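Local coordinates for protein hydroxymethyldihydropterin pyrophosphokinase-dihydropteroate synthase, putative (Plasmodium vivax, PDB 5Z79) that probably catalyses two successive steps of folate synthesis, pyrophosphorylation of 6-hydroxymethyl-7,8-dihydropterin and condensation of the resulting diphosphate with 4-aminobenzoate to give dihydropteroate, at residues V355-M367 with P400-L412. Numbering follows the deposited sequence.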
ATOM      1  N   VAL A 355      24.536   8.701 -26.115  1.00 43.75           N
ATOM      2  CA  VAL A 355      25.954   8.579 -26.445  1.00 44.34           C
ATOM      3  C   VAL A 355      26.622   9.962 -26.533  1.00 45.31           C
ATOM      4  O   VAL A 355      27.585  10.184 -25.823  1.00 44.89           O
ATOM      5  CB  VAL A 355      26.195   7.719 -27.699  1.00 45.41           C
ATOM      6  CG1 VAL A 355      25.740   6.299 -27.434  1.00 44.39           C
ATOM      7  CG2 VAL A 355      25.481   8.271 -28.930  1.00 46.37           C
ATOM      8  N   ASP A 356      26.092  10.900 -27.329  1.00 46.63           N
ATOM      9  CA  ASP A 356      26.634  12.273 -27.359  1.00 47.67           C
ATOM     10  C   ASP A 356      26.702  12.840 -25.936  1.00 46.45           C
ATOM     11  O   ASP A 356      25.682  12.879 -25.236  1.00 45.49           O
ATOM     12  CB  ASP A 356      25.770  13.192 -28.241  1.00 49.14           C
ATOM     13  CG  ASP A 356      26.415  14.596 -28.505  1.00 50.66           C
ATOM     14  OD1 ASP A 356      27.514  14.900 -27.965  1.00 50.53           O
ATOM     15  OD2 ASP A 356      25.798  15.401 -29.264  1.00 52.09           O
ATOM     16  N   PRO A 357      27.903  13.267 -25.490  1.00 46.55           N
ATOM     17  CA  PRO A 357      28.034  13.805 -24.127  1.00 45.47           C
ATOM     18  C   PRO A 357      27.081  14.950 -23.787  1.00 45.75           C
ATOM     19  O   PRO A 357      26.560  15.003 -22.686  1.00 44.56           O
ATOM     20  CB  PRO A 357      29.485  14.289 -24.087  1.00 46.19           C
ATOM     21  CG  PRO A 357      30.203  13.370 -25.007  1.00 46.79           C
ATOM     22  CD  PRO A 357      29.224  13.069 -26.119  1.00 47.52           C
ATOM     23  N   VAL A 358      26.840  15.851 -24.727  1.00 47.43           N
ATOM     24  CA  VAL A 358      26.043  17.052 -24.437  1.00 48.00           C
ATOM     25  C   VAL A 358      24.579  16.687 -24.097  1.00 47.12           C
ATOM     26  O   VAL A 358      24.008  17.153 -23.115  1.00 46.48           O
ATOM     27  CB  VAL A 358      26.121  18.054 -25.614  1.00 50.22           C
ATOM     28  CG1 VAL A 358      25.314  19.304 -25.313  1.00 50.97           C
ATOM     29  CG2 VAL A 358      27.571  18.421 -25.894  1.00 51.18           C
ATOM     30  N   LYS A 359      24.000  15.824 -24.907  1.00 47.16           N
ATOM     31  CA  LYS A 359      22.692  15.319 -24.656  1.00 46.38           C
ATOM     32  C   LYS A 359      22.697  14.568 -23.338  1.00 44.45           C
ATOM     33  O   LYS A 359      21.868  14.806 -22.462  1.00 43.78           O
ATOM     34  CB  LYS A 359      22.294  14.402 -25.790  1.00 46.81           C
ATOM     35  CG  LYS A 359      22.359  15.112 -27.125  1.00 48.84           C
ATOM     36  CD  LYS A 359      21.687  14.371 -28.263  1.00 49.48           C
ATOM     37  CE  LYS A 359      21.853  15.212 -29.520  1.00 51.65           C
ATOM     38  NZ  LYS A 359      21.243  14.639 -30.756  1.00 52.63           N
ATOM     39  N   ALA A 360      23.652  13.677 -23.165  1.00 43.66           N
ATOM     40  CA  ALA A 360      23.662  12.892 -21.946  1.00 41.93           C
ATOM     41  C   ALA A 360      23.808  13.761 -20.697  1.00 41.42           C
ATOM     42  O   ALA A 360      23.240  13.452 -19.652  1.00 40.26           O
ATOM     43  CB  ALA A 360      24.747  11.851 -21.998  1.00 41.39           C
ATOM     44  N   VAL A 361      24.548  14.856 -20.802  1.00 42.38           N
ATOM     45  CA  VAL A 361      24.657  15.776 -19.675  1.00 42.12           C
ATOM     46  C   VAL A 361      23.418  16.631 -19.466  1.00 42.61           C
ATOM     47  O   VAL A 361      23.089  16.909 -18.327  1.00 41.90           O
ATOM     48  CB  VAL A 361      25.865  16.710 -19.793  1.00 43.11           C
ATOM     49  CG1 VAL A 361      25.818  17.796 -18.722  1.00 43.12           C
ATOM     50  CG2 VAL A 361      27.130  15.922 -19.625  1.00 42.47           C
ATOM     51  N   GLU A 362      22.754  17.059 -20.542  1.00 43.92           N
ATOM     52  CA  GLU A 362      21.422  17.691 -20.412  1.00 44.43           C
ATOM     53  C   GLU A 362      20.463  16.753 -19.672  1.00 43.03           C
ATOM     54  O   GLU A 362      19.784  17.168 -18.746  1.00 42.73           O
ATOM     55  CB  GLU A 362      20.845  18.090 -21.768  1.00 46.05           C
ATOM     56  CG  GLU A 362      21.617  19.208 -22.461  1.00 47.75           C
ATOM     57  CD  GLU A 362      21.205  19.420 -23.926  1.00 49.42           C
ATOM     58  OE1 GLU A 362      20.292  18.716 -24.445  1.00 49.27           O
ATOM     59  OE2 GLU A 362      21.787  20.324 -24.583  1.00 51.02           O
ATOM     60  N   ARG A 363      20.473  15.481 -20.058  1.00 42.26           N
ATOM     61  CA  ARG A 363      19.599  14.466 -19.484  1.00 41.07           C
ATOM     62  C   ARG A 363      19.764  14.291 -17.979  1.00 39.74           C
ATOM     63  O   ARG A 363      18.816  13.966 -17.269  1.00 39.12           O
ATOM     64  CB  ARG A 363      19.876  13.143 -20.174  1.00 40.61           C
ATOM     65  CG  ARG A 363      19.125  11.968 -19.589  1.00 39.41           C
ATOM     66  CD  ARG A 363      17.637  12.233 -19.531  1.00 39.78           C
ATOM     67  NE  ARG A 363      16.864  11.171 -18.888  1.00 38.75           N
ATOM     68  CZ  ARG A 363      15.584  11.307 -18.545  1.00 38.91           C
ATOM     69  NH1 ARG A 363      14.939  12.447 -18.780  1.00 40.03           N
ATOM     70  NH2 ARG A 363      14.938  10.308 -17.968  1.00 38.07           N
ATOM     71  N   MET A 364      21.001  14.461 -17.516  1.00 39.38           N
ATOM     72  CA  MET A 364      21.345  14.453 -16.105  1.00 38.31           C
ATOM     73  C   MET A 364      20.844  15.693 -15.390  1.00 38.85           C
ATOM     74  O   MET A 364      20.684  15.696 -14.197  1.00 38.10           O
ATOM     75  CB  MET A 364      22.862  14.408 -15.961  1.00 38.07           C
ATOM     76  CG  MET A 364      23.506  13.072 -16.334  1.00 37.37           C
ATOM     77  SD  MET A 364      25.319  13.054 -16.243  1.00 37.34           S
ATOM     78  CE  MET A 364      25.632  13.156 -14.476  1.00 36.15           C
ATOM     79  N   PHE A 365      20.640  16.772 -16.110  1.00 40.29           N
ATOM     80  CA  PHE A 365      20.100  17.964 -15.494  1.00 41.02           C
ATOM     81  C   PHE A 365      18.585  17.895 -15.428  1.00 41.21           C
ATOM     82  O   PHE A 365      17.968  18.283 -14.445  1.00 41.11           O
ATOM     83  CB  PHE A 365      20.542  19.188 -16.257  1.00 42.66           C
ATOM     84  CG  PHE A 365      21.852  19.697 -15.814  1.00 42.68           C
ATOM     85  CD1 PHE A 365      21.958  20.326 -14.606  1.00 42.47           C
ATOM     86  CD2 PHE A 365      22.985  19.511 -16.588  1.00 42.97           C
ATOM     87  CE1 PHE A 365      23.169  20.794 -14.184  1.00 42.54           C
ATOM     88  CE2 PHE A 365      24.197  19.965 -16.174  1.00 43.07           C
ATOM     89  CZ  PHE A 365      24.291  20.615 -14.972  1.00 42.85           C
ATOM     90  N   GLU A 366      18.000  17.416 -16.510  1.00 41.64           N
ATOM     91  CA  GLU A 366      16.605  17.063 -16.566  1.00 41.72           C
ATOM     92  C   GLU A 366      16.225  16.097 -15.429  1.00 40.24           C
ATOM     93  O   GLU A 366      15.239  16.295 -14.734  1.00 40.31           O
ATOM     94  CB  GLU A 366      16.379  16.443 -17.932  1.00 42.17           C
ATOM     95  CG  GLU A 366      14.974  16.031 -18.293  1.00 42.49           C
ATOM     96  CD  GLU A 366      14.872  15.719 -19.770  1.00 43.34           C
ATOM     97  OE1 GLU A 366      15.718  14.944 -20.278  1.00 42.84           O
ATOM     98  OE2 GLU A 366      13.950  16.273 -20.415  1.00 44.62           O
ATOM     99  N   MET A 367      17.034  15.073 -15.210  1.00 39.01           N
ATOM    100  CA  MET A 367      16.676  14.053 -14.231  1.00 37.73           C
ATOM    101  C   MET A 367      16.685  14.530 -12.799  1.00 37.29           C
ATOM    102  O   MET A 367      15.843  14.123 -12.014  1.00 36.87           O
ATOM    103  CB  MET A 367      17.601  12.866 -14.333  1.00 36.67           C
ATOM    104  CG  MET A 367      17.008  11.769 -15.163  1.00 36.59           C
ATOM    105  SD  MET A 367      18.194  10.442 -15.253  1.00 35.55           S
ATOM    106  CE  MET A 367      17.149   9.244 -16.060  1.00 35.63           C
ATOM    107  N   PRO A 400      33.990  11.158 -20.969  1.00 42.62           N
ATOM    108  CA  PRO A 400      33.701  12.536 -21.412  1.00 43.75           C
ATOM    109  C   PRO A 400      32.434  13.124 -20.741  1.00 42.92           C
ATOM    110  O   PRO A 400      32.351  14.334 -20.520  1.00 43.50           O
ATOM    111  CB  PRO A 400      33.497  12.397 -22.930  1.00 45.19           C
ATOM    112  CG  PRO A 400      33.621  10.942 -23.260  1.00 44.75           C
ATOM    113  CD  PRO A 400      33.658  10.154 -21.994  1.00 42.99           C
ATOM    114  N   VAL A 401      31.486  12.241 -20.408  1.00 41.68           N
ATOM    115  CA  VAL A 401      30.243  12.610 -19.750  1.00 40.88           C
ATOM    116  C   VAL A 401      30.482  13.031 -18.333  1.00 39.93           C
ATOM    117  O   VAL A 401      30.102  14.129 -17.945  1.00 40.23           O
ATOM    118  CB  VAL A 401      29.236  11.447 -19.682  1.00 39.83           C
ATOM    119  CG1 VAL A 401      27.918  11.947 -19.118  1.00 39.32           C
ATOM    120  CG2 VAL A 401      29.003  10.829 -21.048  1.00 40.69           C
ATOM    121  N   LEU A 402      31.093  12.143 -17.558  1.00 38.88           N
ATOM    122  CA  LEU A 402      31.258  12.382 -16.149  1.00 37.89           C
ATOM    123  C   LEU A 402      32.035  13.655 -15.902  1.00 38.73           C
ATOM    124  O   LEU A 402      31.765  14.373 -14.950  1.00 38.37           O
ATOM    125  CB  LEU A 402      31.948  11.202 -15.498  1.00 36.89           C
ATOM    126  CG  LEU A 402      31.087   9.965 -15.205  1.00 35.76           C
ATOM    127  CD1 LEU A 402      31.921   8.774 -14.750  1.00 35.11           C
ATOM    128  CD2 LEU A 402      30.023  10.258 -14.147  1.00 34.84           C
ATOM    129  N   LYS A 403      32.983  13.930 -16.794  1.00 39.98           N
ATOM    130  CA  LYS A 403      33.860  15.100 -16.726  1.00 41.07           C
ATOM    131  C   LYS A 403      33.189  16.340 -17.222  1.00 42.21           C
ATOM    132  O   LYS A 403      33.372  17.393 -16.656  1.00 42.64           O
ATOM    133  CB  LYS A 403      35.100  14.884 -17.578  1.00 42.20           C
ATOM    134  CG  LYS A 403      36.156  14.040 -16.902  1.00 41.48           C
ATOM    135  CD  LYS A 403      37.388  13.909 -17.758  1.00 42.82           C
ATOM    136  CE  LYS A 403      38.570  13.543 -16.891  1.00 42.42           C
ATOM    137  NZ  LYS A 403      39.782  13.262 -17.703  1.00 43.75           N
ATOM    138  N   LEU A 404      32.429  16.229 -18.300  1.00 42.83           N
ATOM    139  CA  LEU A 404      31.593  17.348 -18.733  1.00 43.88           C
ATOM    140  C   LEU A 404      30.644  17.788 -17.630  1.00 43.00           C
ATOM    141  O   LEU A 404      30.548  18.971 -17.327  1.00 43.78           O
ATOM    142  CB  LEU A 404      30.800  16.990 -19.991  1.00 44.53           C
ATOM    143  CG  LEU A 404      29.929  18.072 -20.606  1.00 45.83           C
ATOM    144  CD1 LEU A 404      30.672  19.366 -20.826  1.00 47.47           C
ATOM    145  CD2 LEU A 404      29.409  17.532 -21.911  1.00 46.52           C
ATOM    146  N   PHE A 405      29.959  16.835 -17.015  1.00 41.48           N
ATOM    147  CA  PHE A 405      28.985  17.173 -16.000  1.00 40.73           C
ATOM    148  C   PHE A 405      29.605  17.918 -14.856  1.00 40.59           C
ATOM    149  O   PHE A 405      28.979  18.805 -14.287  1.00 40.86           O
ATOM    150  CB  PHE A 405      28.349  15.935 -15.421  1.00 39.15           C
ATOM    151  CG  PHE A 405      27.403  16.227 -14.300  1.00 38.43           C
ATOM    152  CD1 PHE A 405      26.136  16.730 -14.565  1.00 38.94           C
ATOM    153  CD2 PHE A 405      27.775  16.018 -12.995  1.00 37.40           C
ATOM    154  CE1 PHE A 405      25.251  17.014 -13.542  1.00 38.44           C
ATOM    155  CE2 PHE A 405      26.906  16.295 -11.962  1.00 36.88           C
ATOM    156  CZ  PHE A 405      25.639  16.788 -12.232  1.00 37.41           C
ATOM    157  N   LYS A 406      30.817  17.528 -14.487  1.00 40.22           N
ATOM    158  CA  LYS A 406      31.504  18.202 -13.403  1.00 40.15           C
ATOM    159  C   LYS A 406      31.892  19.622 -13.806  1.00 41.84           C
ATOM    160  O   LYS A 406      31.757  20.579 -13.027  1.00 42.15           O
ATOM    161  CB  LYS A 406      32.738  17.410 -13.028  1.00 39.52           C
ATOM    162  CG  LYS A 406      33.659  18.098 -12.045  1.00 39.65           C
ATOM    163  CD  LYS A 406      34.879  17.239 -11.848  1.00 39.20           C
ATOM    164  CE  LYS A 406      35.591  17.571 -10.564  1.00 38.82           C
ATOM    165  NZ  LYS A 406      37.042  17.655 -10.828  1.00 39.65           N
ATOM    166  N   GLU A 407      32.399  19.723 -15.030  1.00 43.04           N
ATOM    167  CA  GLU A 407      32.725  20.981 -15.633  1.00 44.88           C
ATOM    168  C   GLU A 407      31.444  21.816 -15.589  1.00 45.36           C
ATOM    169  O   GLU A 407      31.442  22.913 -15.058  1.00 46.11           O
ATOM    170  CB  GLU A 407      33.273  20.733 -17.049  1.00 46.04           C
ATOM    171  CG  GLU A 407      33.292  21.907 -18.042  1.00 48.17           C
ATOM    172  CD  GLU A 407      34.327  22.982 -17.728  1.00 49.42           C
ATOM    173  OE1 GLU A 407      35.070  22.801 -16.732  1.00 48.58           O
ATOM    174  OE2 GLU A 407      34.392  23.999 -18.487  1.00 51.33           O
ATOM    175  N   GLU A 408      30.331  21.292 -16.072  1.00 44.95           N
ATOM    176  CA  GLU A 408      29.104  22.086 -16.060  1.00 45.56           C
ATOM    177  C   GLU A 408      28.615  22.496 -14.651  1.00 44.82           C
ATOM    178  O   GLU A 408      28.325  23.667 -14.417  1.00 45.94           O
ATOM    179  CB  GLU A 408      28.000  21.359 -16.834  1.00 45.26           C
ATOM    180  CG  GLU A 408      28.135  21.460 -18.348  1.00 46.69           C
ATOM    181  CD  GLU A 408      27.761  22.831 -18.899  1.00 48.65           C
ATOM    182  OE1 GLU A 408      27.225  23.659 -18.131  1.00 48.86           O
ATOM    183  OE2 GLU A 408      27.993  23.092 -20.103  1.00 50.11           O
ATOM    184  N   TRP A 409      28.538  21.558 -13.718  1.00 43.10           N
ATOM    185  CA  TRP A 409      28.071  21.880 -12.381  1.00 42.46           C
ATOM    186  C   TRP A 409      28.896  22.949 -11.732  1.00 43.27           C
ATOM    187  O   TRP A 409      28.425  23.676 -10.903  1.00 43.51           O
ATOM    188  CB  TRP A 409      28.127  20.662 -11.474  1.00 40.61           C
ATOM    189  CG  TRP A 409      27.444  20.921 -10.192  1.00 40.04           C
ATOM    190  CD1 TRP A 409      28.006  21.316  -9.022  1.00 39.80           C
ATOM    191  CD2 TRP A 409      26.043  20.845  -9.955  1.00 39.82           C
ATOM    192  NE1 TRP A 409      27.046  21.473  -8.057  1.00 39.44           N
ATOM    193  CE2 TRP A 409      25.827  21.193  -8.611  1.00 39.47           C
ATOM    194  CE3 TRP A 409      24.937  20.507 -10.757  1.00 39.98           C
ATOM    195  CZ2 TRP A 409      24.566  21.219  -8.054  1.00 39.32           C
ATOM    196  CZ3 TRP A 409      23.695  20.524 -10.205  1.00 39.79           C
ATOM    197  CH2 TRP A 409      23.513  20.878  -8.864  1.00 39.48           C
ATOM    198  N   HIS A 410      30.162  23.012 -12.068  1.00 43.72           N
ATOM    199  CA  HIS A 410      31.046  23.986 -11.448  1.00 44.54           C
ATOM    200  C   HIS A 410      30.781  25.396 -12.009  1.00 46.56           C
ATOM    201  O   HIS A 410      30.957  26.398 -11.298  1.00 47.34           O
ATOM    202  CB  HIS A 410      32.505  23.533 -11.639  1.00 44.45           C
ATOM    203  CG  HIS A 410      33.524  24.515 -11.159  1.00 45.48           C
ATOM    204  ND1 HIS A 410      33.969  24.541  -9.855  1.00 44.74           N
ATOM    205  CD2 HIS A 410      34.211  25.481 -11.818  1.00 47.30           C
ATOM    206  CE1 HIS A 410      34.877  25.493  -9.726  1.00 46.02           C
ATOM    207  NE2 HIS A 410      35.033  26.083 -10.901  1.00 47.61           N
ATOM    208  N   LYS A 411      30.353  25.464 -13.272  1.00 47.50           N
ATOM    209  CA  LYS A 411      29.906  26.729 -13.871  1.00 49.48           C
ATOM    210  C   LYS A 411      28.632  27.270 -13.198  1.00 49.55           C
ATOM    211  O   LYS A 411      28.463  28.475 -13.036  1.00 51.05           O
ATOM    212  CB  LYS A 411      29.607  26.550 -15.358  1.00 50.39           C
ATOM    213  CG  LYS A 411      30.808  26.520 -16.281  1.00 51.34           C
ATOM    214  CD  LYS A 411      30.307  26.115 -17.653  1.00 51.93           C
ATOM    215  CE  LYS A 411      31.372  26.235 -18.716  1.00 53.32           C
ATOM    216  NZ  LYS A 411      30.967  25.393 -19.876  1.00 53.28           N
ATOM    217  N   LEU A 412      27.725  26.367 -12.847  1.00 48.05           N
ATOM    218  CA  LEU A 412      26.574  26.701 -12.038  1.00 47.91           C
ATOM    219  C   LEU A 412      27.004  27.388 -10.741  1.00 47.98           C
ATOM    220  O   LEU A 412      26.686  28.552 -10.529  1.00 49.44           O
ATOM    221  CB  LEU A 412      25.777  25.431 -11.771  1.00 46.13           C
ATOM    222  CG  LEU A 412      24.410  25.456 -11.096  1.00 45.83           C
ATOM    223  CD1 LEU A 412      23.476  26.504 -11.668  1.00 47.63           C
ATOM    224  CD2 LEU A 412      23.795  24.080 -11.253  1.00 44.30           C
TER
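Met364 lays its methyl over one face of the Phe405 ring, with CE 3.7 Å from the ring centroid, a CH-pi contact; its SD lies obliquely to the same ring, a Met-aromatic contact, and also meets Val401 CG1. The bend at chi3 (70°) turns CE onto the ring while CG stays beside the backbone N. Phe365 joins the aromatic group from the next position: its ring has Phe405 CE1 over one face, the two planes inclined at 43°, and sends CE1 to the edge of the Trp409 indole, 3.9 Å from CE3. Glu408 CB lies at the rim of the Phe365 ring. These are neighbouring outer helices of the TIM barrel of the pterin-binding domain, crossing at -56° with axes 9.1 Å apart; Met364 and Phe405 both reach inward to Ile451 of a barrel strand. Two valines pack as knobs into holes: Val361 among Val401, Leu404, Phe405 and Glu408, and Val401 among Pro357, Ala360, Val361 and Met364. Val361 CG2 comes to 3.6 Å from Leu404 CD2. At the N-terminal end of helix 357-369, Pro357 sets CB against that same Leu404 methyl and CG against Pro400 CB, 4.0 Å away.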